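Local structure of ectonucleotide pyrophosphatase/phosphodiesterase family member 5 (Mus musculus, 5VEO) at residues Ile55-Pro60 with Leu322-Tyr327; Val183-Pro188 with Met227-Lys232; Val235-Arg240 with Gln314-Asp319; Pro254-Leu259 with Ile302-Asp307. The protein probably hydrolyses phosphodiester bonds as a zinc-dependent ectoenzyme of the nucleotide pyrophosphatase/phosphodiesterase family, with a restricted ability to cleave nucleotides. The protein carries 1 engineered substitution. All blocks are in the same frame, centred on the assembly; numbering follows the deposited sequence. Where two conformers were deposited one is given.

Contact 1 (Ile55-Pro60 with Leu322-Tyr327); sequences ITKAYP and LGNHGY. Engineered in segment 55-60: A58 (natural residue Thr). With ZN (zinc ion), chain D; AMP (adenosine monophosphate), chain Q.
The H325 imidazole is gripped at its edge from two sides: T56 O lies near the ring plane beside ND1, and the zinc ion is bound by NE2 at 2.1 Å. Over one face, toward the rim, sits K57 NZ; the ring of H225 stacks on H325. At the edge of the Y59 ring, near its plane, lies AMP N7, 2.8 Å from Y59 OH. The bond from H325 ND1 to T56 O is 2.8 Å long and lies on a lone pair in the carbonyl plane, so it fixes the ring's rotation and would probably make NE2 a better donor to the metal. K57 bends at chi2 (-98°), runs obliquely across H325 and gives NZ to H325 O at 3.0 Å, from above the carbonyl plane. Water 1 joins K57 NZ to N324 ND2. An alanine here, without NZ to hold H325 O and water 1, would probably leave the H325 backbone less firmly held. At G326 a CB would clash with K57 CE. A58, engineered from threonine, gives its backbone N to AMP O1P at 2.9 Å. D177, H181 and AMP O2P complete the zinc's ligands in a metal-bound phosphate site of the alkaline phosphatase superfamily.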
# COMPACT_ATOMS: atom_id res chain seq x y z
N ILE A 55 -8.37 -3.73 2.28
CA ILE A 55 -7.45 -4.73 2.81
C ILE A 55 -6.02 -4.21 2.77
O ILE A 55 -5.65 -3.41 1.92
CB ILE A 55 -7.58 -6.07 2.04
CG1 ILE A 55 -7.07 -5.95 0.60
CG2 ILE A 55 -9.01 -6.57 2.08
CD1 ILE A 55 -7.09 -7.25 -0.17
N THR A 56 -5.20 -4.71 3.70
CA THR A 56 -3.88 -4.13 3.93
C THR A 56 -2.84 -4.79 3.01
O THR A 56 -1.85 -5.42 3.45
CB THR A 56 -3.51 -4.23 5.41
OG1 THR A 56 -3.62 -5.58 5.89
CG2 THR A 56 -4.38 -3.31 6.26
N LYS A 57 -3.07 -4.60 1.70
CA LYS A 57 -2.20 -5.05 0.61
C LYS A 57 -1.71 -3.86 -0.21
O LYS A 57 -2.19 -2.72 -0.06
CB LYS A 57 -2.94 -6.06 -0.29
CG LYS A 57 -3.47 -7.30 0.43
CD LYS A 57 -2.58 -8.44 0.28
CE LYS A 57 -3.12 -9.77 0.74
NZ LYS A 57 -1.88 -10.62 0.98
N ALA A 58 -0.77 -4.11 -1.12
CA ALA A 58 -0.09 -3.04 -1.85
C ALA A 58 -1.04 -2.19 -2.70
O ALA A 58 -0.96 -0.96 -2.67
CB ALA A 58 1.01 -3.62 -2.73
N TYR A 59 -1.86 -2.82 -3.54
CA TYR A 59 -2.50 -1.99 -4.55
C TYR A 59 -3.58 -1.11 -3.92
O TYR A 59 -3.64 0.09 -4.23
CB TYR A 59 -2.98 -2.85 -5.73
CG TYR A 59 -1.86 -2.85 -6.75
CD1 TYR A 59 -0.60 -3.34 -6.42
CD2 TYR A 59 -2.01 -2.24 -7.97
CE1 TYR A 59 0.47 -3.25 -7.31
CE2 TYR A 59 -0.96 -2.16 -8.87
CZ TYR A 59 0.27 -2.67 -8.53
OH TYR A 59 1.31 -2.54 -9.43
N PRO A 60 -4.42 -1.62 -3.01
CA PRO A 60 -5.35 -0.69 -2.34
C PRO A 60 -4.64 0.42 -1.59
O PRO A 60 -5.07 1.58 -1.62
CB PRO A 60 -6.15 -1.61 -1.41
CG PRO A 60 -6.03 -2.94 -1.98
CD PRO A 60 -4.68 -3.01 -2.64
N LEU A 322 5.63 -17.51 5.43
CA LEU A 322 5.83 -17.32 6.86
C LEU A 322 5.49 -15.90 7.32
O LEU A 322 5.26 -15.69 8.51
CB LEU A 322 7.28 -17.64 7.23
CG LEU A 322 7.59 -19.15 7.31
CD1 LEU A 322 9.09 -19.32 7.34
CD2 LEU A 322 6.92 -19.76 8.54
N GLY A 323 5.44 -14.94 6.41
CA GLY A 323 4.92 -13.62 6.71
C GLY A 323 3.79 -13.27 5.77
O GLY A 323 3.85 -13.57 4.56
N ASN A 324 2.77 -12.61 6.30
CA ASN A 324 1.77 -12.06 5.40
C ASN A 324 1.08 -10.84 6.01
O ASN A 324 1.30 -10.46 7.17
CB ASN A 324 0.74 -13.13 5.00
CG ASN A 324 0.11 -12.86 3.62
OD1 ASN A 324 0.51 -11.95 2.88
ND2 ASN A 324 -0.92 -13.62 3.31
N HIS A 325 0.26 -10.23 5.17
CA HIS A 325 -0.48 -9.02 5.50
C HIS A 325 -1.76 -9.05 4.68
O HIS A 325 -1.97 -9.95 3.86
CB HIS A 325 0.38 -7.78 5.20
CG HIS A 325 0.88 -7.75 3.80
ND1 HIS A 325 0.17 -7.18 2.77
CD2 HIS A 325 1.96 -8.33 3.22
CE1 HIS A 325 0.82 -7.35 1.63
NE2 HIS A 325 1.91 -8.06 1.88
N GLY A 326 -2.61 -8.06 4.88
CA GLY A 326 -3.95 -8.05 4.34
C GLY A 326 -5.02 -8.06 5.40
O GLY A 326 -6.18 -7.75 5.09
N TYR A 327 -4.64 -8.36 6.63
CA TYR A 327 -5.52 -8.44 7.78
C TYR A 327 -6.13 -7.07 8.14
O TYR A 327 -5.72 -6.01 7.65
CB TYR A 327 -4.75 -8.98 8.99
CG TYR A 327 -4.09 -10.31 8.73
CD1 TYR A 327 -4.79 -11.49 8.88
CD2 TYR A 327 -2.77 -10.39 8.32
CE1 TYR A 327 -4.19 -12.72 8.64
CE2 TYR A 327 -2.17 -11.60 8.07
CZ TYR A 327 -2.88 -12.77 8.23
OH TYR A 327 -2.27 -13.97 7.98
ZN ZN D . 3.42 -8.36 0.52
P AMP Q . 1.99 -6.81 -1.64
O1P AMP Q . 0.49 -6.68 -1.57
O2P AMP Q . 2.46 -8.19 -1.17
O3P AMP Q . 2.72 -5.70 -0.89
O5' AMP Q . 2.43 -6.67 -3.17
C5' AMP Q . 3.76 -6.23 -3.47
C4' AMP Q . 4.35 -6.87 -4.69
O4' AMP Q . 3.76 -6.28 -5.84
C3' AMP Q . 5.86 -6.63 -4.84
O3' AMP Q . 6.58 -7.81 -4.56
C2' AMP Q . 6.05 -6.22 -6.31
O2' AMP Q . 7.02 -6.95 -7.00
C1' AMP Q . 4.67 -6.42 -6.91
N9 AMP Q . 4.35 -5.43 -7.91
C8 AMP Q . 4.20 -4.10 -7.75
N7 AMP Q . 3.87 -3.53 -8.94
C5 AMP Q . 3.81 -4.54 -9.84
C6 AMP Q . 3.50 -4.67 -11.28
N6 AMP Q . 3.20 -3.57 -12.00
N1 AMP Q . 3.53 -5.89 -11.84
C2 AMP Q . 3.83 -7.00 -11.15
N3 AMP Q . 4.11 -6.98 -9.84
C4 AMP Q . 4.12 -5.79 -9.17
O HOH W 1 -1.50 -13.69 0.24

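Contact 2 (Val183-Pro188 with Met227-Lys232); sequences VGPDSP and MTQCSK
A type I beta turn from G184 to S187, closed by S187 N to G184 O at 3.1 Å, follows helix 177-183 and meets the short strand 228-229, G184 coming nearest to Q229. The side chain of Q229 leaves with CG anti to the backbone N (chi1 -169°), then bends at chi2 (80°) to bring its amide to the turn. There OE1 accepts from D186 N at 2.9 Å, a fairly straight bond (163°) arriving from above the amide carbonyl plane. A side chain at G184, where phi is positive, would collide with Q229 OE1. The turn links helix 177-183, which carries the zinc ligands D177 and H181, to helix 190-210, and strand 228-229 pairs with 323-324, close to the zinc site of this alkaline phosphatase-superfamily domain. Q229 NE2 donates to water 2 at 2.8 Å, and that water donates to V183 O, the last carbonyl of the helix. An alanine here, lacking the amide that meets D186 N and water 2, would probably let the turn sit less firmly against the strand. The D186 carboxylate lies nearly parallel to the Q229 amide, with OD2 3.4 Å from Q229 CB. P185 presses CG against the T228 backbone and CD against M227 CG at 3.8 Å.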
# COMPACT_ATOMS: atom_id res chain seq x y z
N VAL A 183 10.59 -15.16 5.20
CA VAL A 183 11.11 -15.62 6.48
C VAL A 183 10.18 -15.34 7.65
O VAL A 183 10.32 -15.99 8.70
CB VAL A 183 12.51 -15.05 6.76
CG1 VAL A 183 13.45 -15.41 5.63
CG2 VAL A 183 12.48 -13.55 7.03
N GLY A 184 9.22 -14.42 7.50
CA GLY A 184 8.38 -14.01 8.59
C GLY A 184 9.00 -12.86 9.37
O GLY A 184 10.23 -12.79 9.54
N PRO A 185 8.18 -11.92 9.85
CA PRO A 185 8.73 -10.74 10.53
C PRO A 185 9.42 -11.05 11.86
O PRO A 185 10.18 -10.20 12.36
CB PRO A 185 7.51 -9.85 10.75
CG PRO A 185 6.34 -10.80 10.74
CD PRO A 185 6.70 -11.88 9.79
N ASP A 186 9.15 -12.22 12.45
CA ASP A 186 9.79 -12.60 13.71
C ASP A 186 11.13 -13.27 13.49
O ASP A 186 11.84 -13.56 14.46
CB ASP A 186 8.90 -13.57 14.50
CG ASP A 186 7.58 -12.95 14.92
OD1 ASP A 186 7.43 -11.72 14.81
OD2 ASP A 186 6.69 -13.68 15.39
N SER A 187 11.49 -13.53 12.25
CA SER A 187 12.74 -14.21 11.95
C SER A 187 13.93 -13.31 12.29
O SER A 187 13.92 -12.11 11.98
CB SER A 187 12.81 -14.60 10.47
OG SER A 187 14.10 -15.07 10.14
N PRO A 188 14.98 -13.86 12.88
CA PRO A 188 16.21 -13.07 13.04
C PRO A 188 16.82 -12.66 11.71
O PRO A 188 17.63 -11.72 11.67
CB PRO A 188 17.14 -14.00 13.84
CG PRO A 188 16.54 -15.33 13.81
CD PRO A 188 15.10 -15.23 13.39
N MET A 227 3.43 -6.42 8.52
CA MET A 227 3.61 -7.85 8.27
C MET A 227 3.39 -8.59 9.58
O MET A 227 3.75 -8.08 10.65
CB MET A 227 5.02 -8.13 7.73
CG MET A 227 5.28 -9.53 7.18
SD MET A 227 4.51 -9.86 5.57
CE MET A 227 5.41 -8.76 4.51
N THR A 228 2.81 -9.78 9.51
CA THR A 228 2.62 -10.60 10.70
C THR A 228 3.08 -12.03 10.42
O THR A 228 3.12 -12.48 9.27
CB THR A 228 1.16 -10.56 11.23
OG1 THR A 228 1.12 -11.00 12.60
CG2 THR A 228 0.27 -11.47 10.51
N GLN A 229 3.46 -12.70 11.49
CA GLN A 229 3.99 -14.05 11.42
C GLN A 229 2.88 -15.07 11.22
O GLN A 229 1.90 -15.11 11.99
CB GLN A 229 4.78 -14.38 12.69
CG GLN A 229 5.60 -15.65 12.60
CD GLN A 229 6.92 -15.48 11.85
OE1 GLN A 229 7.40 -14.37 11.65
NE2 GLN A 229 7.51 -16.58 11.44
N CYS A 230 3.09 -15.95 10.26
CA CYS A 230 2.20 -17.06 9.97
C CYS A 230 2.87 -18.38 10.35
O CYS A 230 4.07 -18.44 10.64
CB CYS A 230 1.80 -17.05 8.51
SG CYS A 230 0.79 -15.58 8.12
N SER A 231 2.08 -19.45 10.32
CA SER A 231 2.52 -20.75 10.79
C SER A 231 1.71 -21.85 10.12
O SER A 231 0.49 -21.73 9.98
CB SER A 231 2.34 -20.89 12.29
OG SER A 231 2.67 -22.22 12.71
N LYS A 232 2.38 -22.97 9.82
CA LYS A 232 1.66 -24.14 9.33
C LYS A 232 0.72 -24.73 10.39
O LYS A 232 -0.18 -25.50 10.04
CB LYS A 232 2.66 -25.18 8.82
CG LYS A 232 3.28 -24.71 7.52
CD LYS A 232 4.24 -25.68 6.89
CE LYS A 232 4.44 -25.33 5.42
NZ LYS A 232 5.51 -26.14 4.77
O HOH W 2 10.22 -17.20 11.07

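Contact 3 (Val235-Arg240 with Gln314-Asp319); sequences VIELDR and QNKSDD. With NAG (2-acetamido-2-deoxy-beta-D-glucopyranose), chain J.
K316 NZ donates to E237 OE1 at 2.7 Å, a salt bridge that uses the syn lone pair of the carboxylate. E237 reaches it with an extended chain, CG anti to the backbone N, whereas K316 bends at chi2 and chi4 and crosses it at about a right angle. Beside them, E237 OE2 and D239 OD1 stand only 2.6 Å apart, so one of the two acids probably holds a proton. The backbone adds a weak bond from D239 N to Q314 O, 3.1 Å long and bent to 134°. D239 OD2 comes to 3.0 Å from N315 CB. Within 314-319, a type I turn from N315 to D318 is held by D318 N to N315 O, and N315 OD1 takes S317 N at 3.2 Å in an Asx turn. D318 OD2 accepts Q314 N at 2.9 Å on its anti lone pair and is also bonded to H252, while Q314 NE2 is bonded to Y247 OH. N315 ND2 carries an N-linked N-acetylglucosamine, whose N2 donates to S317 OG at 3.3 Å. Beyond the paired strands 235-237 and 311-313, the closeness of E237 and D239 is likely to raise the proton affinity of one of them, while K316, paired with E237, would partly offset this.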
# COMPACT_ATOMS: atom_id res chain seq x y z
N VAL A 235 -3.57 -22.75 9.96
CA VAL A 235 -4.09 -22.84 8.60
C VAL A 235 -5.58 -23.19 8.64
O VAL A 235 -6.00 -24.10 9.36
CB VAL A 235 -3.31 -23.88 7.77
CG1 VAL A 235 -4.00 -24.15 6.47
CG2 VAL A 235 -1.89 -23.40 7.53
N ILE A 236 -6.36 -22.47 7.84
CA ILE A 236 -7.75 -22.79 7.55
C ILE A 236 -7.79 -23.33 6.13
O ILE A 236 -7.41 -22.63 5.19
CB ILE A 236 -8.66 -21.56 7.69
CG1 ILE A 236 -8.52 -20.93 9.08
CG2 ILE A 236 -10.10 -21.93 7.40
CD1 ILE A 236 -8.35 -19.46 9.04
N GLU A 237 -8.23 -24.57 5.97
CA GLU A 237 -8.21 -25.23 4.67
C GLU A 237 -9.64 -25.31 4.14
O GLU A 237 -10.48 -26.03 4.70
CB GLU A 237 -7.57 -26.62 4.77
CG GLU A 237 -7.29 -27.22 3.42
CD GLU A 237 -6.70 -28.62 3.52
OE1 GLU A 237 -5.98 -28.90 4.52
OE2 GLU A 237 -6.95 -29.44 2.60
N LEU A 238 -9.92 -24.55 3.08
CA LEU A 238 -11.30 -24.38 2.65
C LEU A 238 -11.92 -25.68 2.19
O LEU A 238 -13.12 -25.89 2.38
CB LEU A 238 -11.38 -23.36 1.51
CG LEU A 238 -11.00 -21.91 1.88
CD1 LEU A 238 -11.08 -20.96 0.69
CD2 LEU A 238 -11.87 -21.40 3.01
N ASP A 239 -11.13 -26.57 1.59
CA ASP A 239 -11.75 -27.78 1.07
C ASP A 239 -12.11 -28.78 2.16
O ASP A 239 -12.70 -29.83 1.86
CB ASP A 239 -10.86 -28.39 -0.03
CG ASP A 239 -9.55 -28.94 0.49
OD1 ASP A 239 -9.23 -28.73 1.68
OD2 ASP A 239 -8.84 -29.58 -0.33
N ARG A 240 -11.83 -28.45 3.43
CA ARG A 240 -12.42 -29.20 4.53
C ARG A 240 -13.90 -28.86 4.71
O ARG A 240 -14.62 -29.64 5.34
CB ARG A 240 -11.68 -28.91 5.83
CG ARG A 240 -10.29 -29.55 5.94
CD ARG A 240 -9.74 -29.49 7.38
NE ARG A 240 -10.80 -29.70 8.37
CZ ARG A 240 -10.66 -29.66 9.69
NH1 ARG A 240 -9.49 -29.40 10.24
NH2 ARG A 240 -11.73 -29.87 10.45
N GLN A 314 -6.74 -22.93 -0.03
CA GLN A 314 -7.89 -23.55 -0.66
C GLN A 314 -7.78 -25.06 -0.55
O GLN A 314 -8.76 -25.73 -0.22
CB GLN A 314 -8.01 -23.12 -2.10
CG GLN A 314 -9.31 -23.59 -2.67
CD GLN A 314 -9.59 -23.01 -4.01
OE1 GLN A 314 -8.67 -22.62 -4.74
NE2 GLN A 314 -10.86 -22.93 -4.36
N ASN A 315 -6.60 -25.59 -0.78
CA ASN A 315 -6.35 -26.99 -0.49
C ASN A 315 -4.90 -27.14 -0.04
O ASN A 315 -4.17 -26.15 0.14
CB ASN A 315 -6.74 -27.86 -1.70
CG ASN A 315 -5.85 -27.65 -2.91
OD1 ASN A 315 -4.76 -27.10 -2.81
ND2 ASN A 315 -6.32 -28.10 -4.08
N LYS A 316 -4.51 -28.40 0.19
CA LYS A 316 -3.24 -28.70 0.86
C LYS A 316 -2.04 -28.12 0.15
O LYS A 316 -1.00 -27.91 0.78
CB LYS A 316 -3.05 -30.21 0.97
CG LYS A 316 -4.13 -30.93 1.72
CD LYS A 316 -3.65 -31.43 3.05
CE LYS A 316 -4.77 -32.11 3.79
NZ LYS A 316 -5.07 -31.43 5.08
N SER A 317 -2.13 -27.88 -1.16
CA SER A 317 -0.99 -27.43 -1.94
C SER A 317 -1.06 -25.96 -2.31
O SER A 317 -0.29 -25.50 -3.15
CB SER A 317 -0.85 -28.28 -3.20
OG SER A 317 -1.88 -27.95 -4.13
N ASP A 318 -1.99 -25.21 -1.71
CA ASP A 318 -2.04 -23.78 -1.94
C ASP A 318 -0.80 -23.14 -1.32
O ASP A 318 -0.07 -23.76 -0.53
CB ASP A 318 -3.33 -23.21 -1.34
CG ASP A 318 -3.82 -21.93 -2.03
OD1 ASP A 318 -3.12 -21.38 -2.92
OD2 ASP A 318 -4.93 -21.46 -1.68
N ASP A 319 -0.56 -21.88 -1.70
CA ASP A 319 0.64 -21.18 -1.26
C ASP A 319 0.62 -20.93 0.24
O ASP A 319 -0.44 -20.65 0.83
CB ASP A 319 0.77 -19.85 -1.99
CG ASP A 319 0.92 -20.02 -3.49
OD1 ASP A 319 1.87 -20.73 -3.91
OD2 ASP A 319 0.10 -19.45 -4.24
C1 NAG J . -5.56 -27.97 -5.30
C2 NAG J . -5.12 -29.35 -5.83
C3 NAG J . -4.35 -29.20 -7.14
C4 NAG J . -5.14 -28.37 -8.14
C5 NAG J . -5.49 -27.03 -7.51
C6 NAG J . -6.29 -26.12 -8.40
C7 NAG J . -4.75 -31.01 -4.04
C8 NAG J . -3.74 -31.57 -3.08
N2 NAG J . -4.30 -30.03 -4.84
O3 NAG J . -4.04 -30.48 -7.68
O4 NAG J . -4.37 -28.17 -9.32
O5 NAG J . -6.28 -27.27 -6.33
O6 NAG J . -7.54 -26.69 -8.75
O7 NAG J . -5.90 -31.42 -4.09

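Contact 4 (Pro254-Leu259 with Ile302-Asp307); sequences PVAAIL and IVAVAD. With NAG (2-acetamido-2-deoxy-beta-D-glucopyranose), chain B.
Strands 255-259 and 302-306 are the inner pair of a four-stranded antiparallel sheet, their short axes 4.6 Å apart with N-to-C directions at 164°. A256 and A304 form a hydrogen-bonded pair, with A256 N to A304 O at 2.8 Å and A304 N to A256 O at 2.9 Å. I258 and I302 make the next such pair: I258 N meets I302 O almost along the C=O axis, while the return bond from I302 N is weak. At the other end, A306 N donates to P254 O at 2.9 Å in a practically linear bond (179°), just after the cis peptide bond that precedes P254. A256, I258, I302 and A304 occupy one face, where I258 CB and I302 CB lie 4.1 Å apart. V255, A257, V303 and V305 share the opposite face. There V255 CG1 and V303 CG1, each anti to its backbone N, meet at 3.4 Å, closer than two methyl groups normally pack. Helix 265-272 covers the two isoleucines through V268, L272 and F265. The flanking strands 247-249 and 279-283 complete the sheet on either side, L249 touching A256 and V281 touching A304. Past the strand end, D307 OD2, bonded to N278 ND2, lies 3.4 Å from O7 of an N-acetylglucosamine.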
# COMPACT_ATOMS: atom_id res chain seq x y z
N PRO A 254 -5.13 -13.19 3.34
CA PRO A 254 -5.99 -13.61 4.44
C PRO A 254 -7.43 -13.11 4.33
O PRO A 254 -8.23 -13.31 5.25
CB PRO A 254 -5.31 -12.99 5.65
CG PRO A 254 -4.79 -11.68 5.11
CD PRO A 254 -4.36 -11.97 3.70
N VAL A 255 -7.77 -12.51 3.20
CA VAL A 255 -9.14 -12.07 2.95
C VAL A 255 -9.61 -12.83 1.71
O VAL A 255 -9.30 -12.47 0.57
CB VAL A 255 -9.25 -10.56 2.79
CG1 VAL A 255 -10.71 -10.14 2.53
CG2 VAL A 255 -8.69 -9.89 4.05
N ALA A 256 -10.33 -13.92 1.95
CA ALA A 256 -10.81 -14.76 0.86
C ALA A 256 -12.04 -14.11 0.24
O ALA A 256 -13.07 -13.93 0.91
CB ALA A 256 -11.13 -16.16 1.39
N ALA A 257 -11.93 -13.75 -1.02
CA ALA A 257 -13.01 -13.12 -1.76
C ALA A 257 -13.65 -14.23 -2.57
O ALA A 257 -13.02 -14.77 -3.48
CB ALA A 257 -12.47 -12.00 -2.64
N ILE A 258 -14.88 -14.60 -2.21
CA ILE A 258 -15.52 -15.83 -2.66
C ILE A 258 -16.74 -15.47 -3.51
O ILE A 258 -17.62 -14.73 -3.07
CB ILE A 258 -15.91 -16.71 -1.47
CG1 ILE A 258 -14.64 -17.25 -0.80
CG2 ILE A 258 -16.84 -17.87 -1.90
CD1 ILE A 258 -14.86 -17.94 0.51
N LEU A 259 -16.77 -16.00 -4.72
CA LEU A 259 -17.91 -15.85 -5.63
C LEU A 259 -18.57 -17.21 -5.77
O LEU A 259 -18.09 -18.05 -6.56
CB LEU A 259 -17.44 -15.33 -6.98
CG LEU A 259 -18.52 -15.20 -8.07
CD1 LEU A 259 -19.62 -14.29 -7.61
CD2 LEU A 259 -17.87 -14.68 -9.33
N ILE A 302 -19.30 -12.95 -0.83
CA ILE A 302 -18.85 -13.47 0.46
C ILE A 302 -17.40 -13.07 0.61
O ILE A 302 -16.60 -13.26 -0.31
CB ILE A 302 -19.01 -14.99 0.56
CG1 ILE A 302 -20.49 -15.37 0.54
CG2 ILE A 302 -18.36 -15.53 1.83
CD1 ILE A 302 -20.77 -16.87 0.52
N VAL A 303 -17.06 -12.53 1.77
CA VAL A 303 -15.70 -12.15 2.10
C VAL A 303 -15.40 -12.78 3.45
O VAL A 303 -16.10 -12.50 4.43
CB VAL A 303 -15.52 -10.63 2.14
CG1 VAL A 303 -14.12 -10.25 2.63
CG2 VAL A 303 -15.74 -10.03 0.77
N ALA A 304 -14.39 -13.65 3.49
CA ALA A 304 -14.05 -14.41 4.68
C ALA A 304 -12.67 -13.96 5.14
O ALA A 304 -11.70 -14.09 4.39
CB ALA A 304 -14.09 -15.91 4.41
N VAL A 305 -12.60 -13.44 6.36
CA VAL A 305 -11.41 -12.76 6.86
C VAL A 305 -10.76 -13.62 7.93
O VAL A 305 -11.39 -13.94 8.96
CB VAL A 305 -11.76 -11.37 7.43
CG1 VAL A 305 -10.50 -10.71 7.96
CG2 VAL A 305 -12.48 -10.51 6.40
N ALA A 306 -9.50 -13.99 7.71
CA ALA A 306 -8.75 -14.73 8.71
C ALA A 306 -8.23 -13.79 9.79
O ALA A 306 -7.84 -12.65 9.50
CB ALA A 306 -7.58 -15.48 8.09
N ASP A 307 -8.23 -14.28 11.03
CA ASP A 307 -7.61 -13.55 12.13
C ASP A 307 -6.11 -13.43 11.92
O ASP A 307 -5.49 -14.21 11.18
CB ASP A 307 -7.88 -14.24 13.46
CG ASP A 307 -9.34 -14.15 13.89
OD1 ASP A 307 -10.05 -13.16 13.51
OD2 ASP A 307 -9.76 -15.07 14.62
C1 NAG B . -8.46 -17.68 17.05
C2 NAG B . -8.23 -16.34 17.73
C3 NAG B . -8.19 -16.51 19.25
C4 NAG B . -9.35 -17.35 19.79
C5 NAG B . -9.51 -18.62 18.97
C6 NAG B . -10.75 -19.41 19.34
C7 NAG B . -6.80 -14.49 16.91
C8 NAG B . -5.40 -14.11 16.51
N2 NAG B . -6.97 -15.77 17.26
O3 NAG B . -8.26 -15.22 19.84
O4 NAG B . -9.05 -17.73 21.13
O5 NAG B . -9.65 -18.30 17.58
O6 NAG B . -10.52 -20.78 19.01
O7 NAG B . -7.71 -13.68 16.92

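How the contacts relate
Contacts 1 and 4 are buried, whereas contacts 2 and 3 are only partly so. Contacts 1 and 2 share a two-stranded sheet: strand 323-324 pairs with 228-229, N324 O meeting T228 N at 2.9 Å and L322 O meeting C230 N. Contact 1 binds metal and phosphate, whereas contact 2, on the neighbouring strand, relies on an amide and a water at the end of helix 177-183. Y327 packs against P254 and A306, joining contact 1 to the apolar sheet of contact 4. Contact 3, farthest of the four from the chain centre, relies on charged groups and carries a glycan; it touches contact 4 through I236 CD1 against A306 CB.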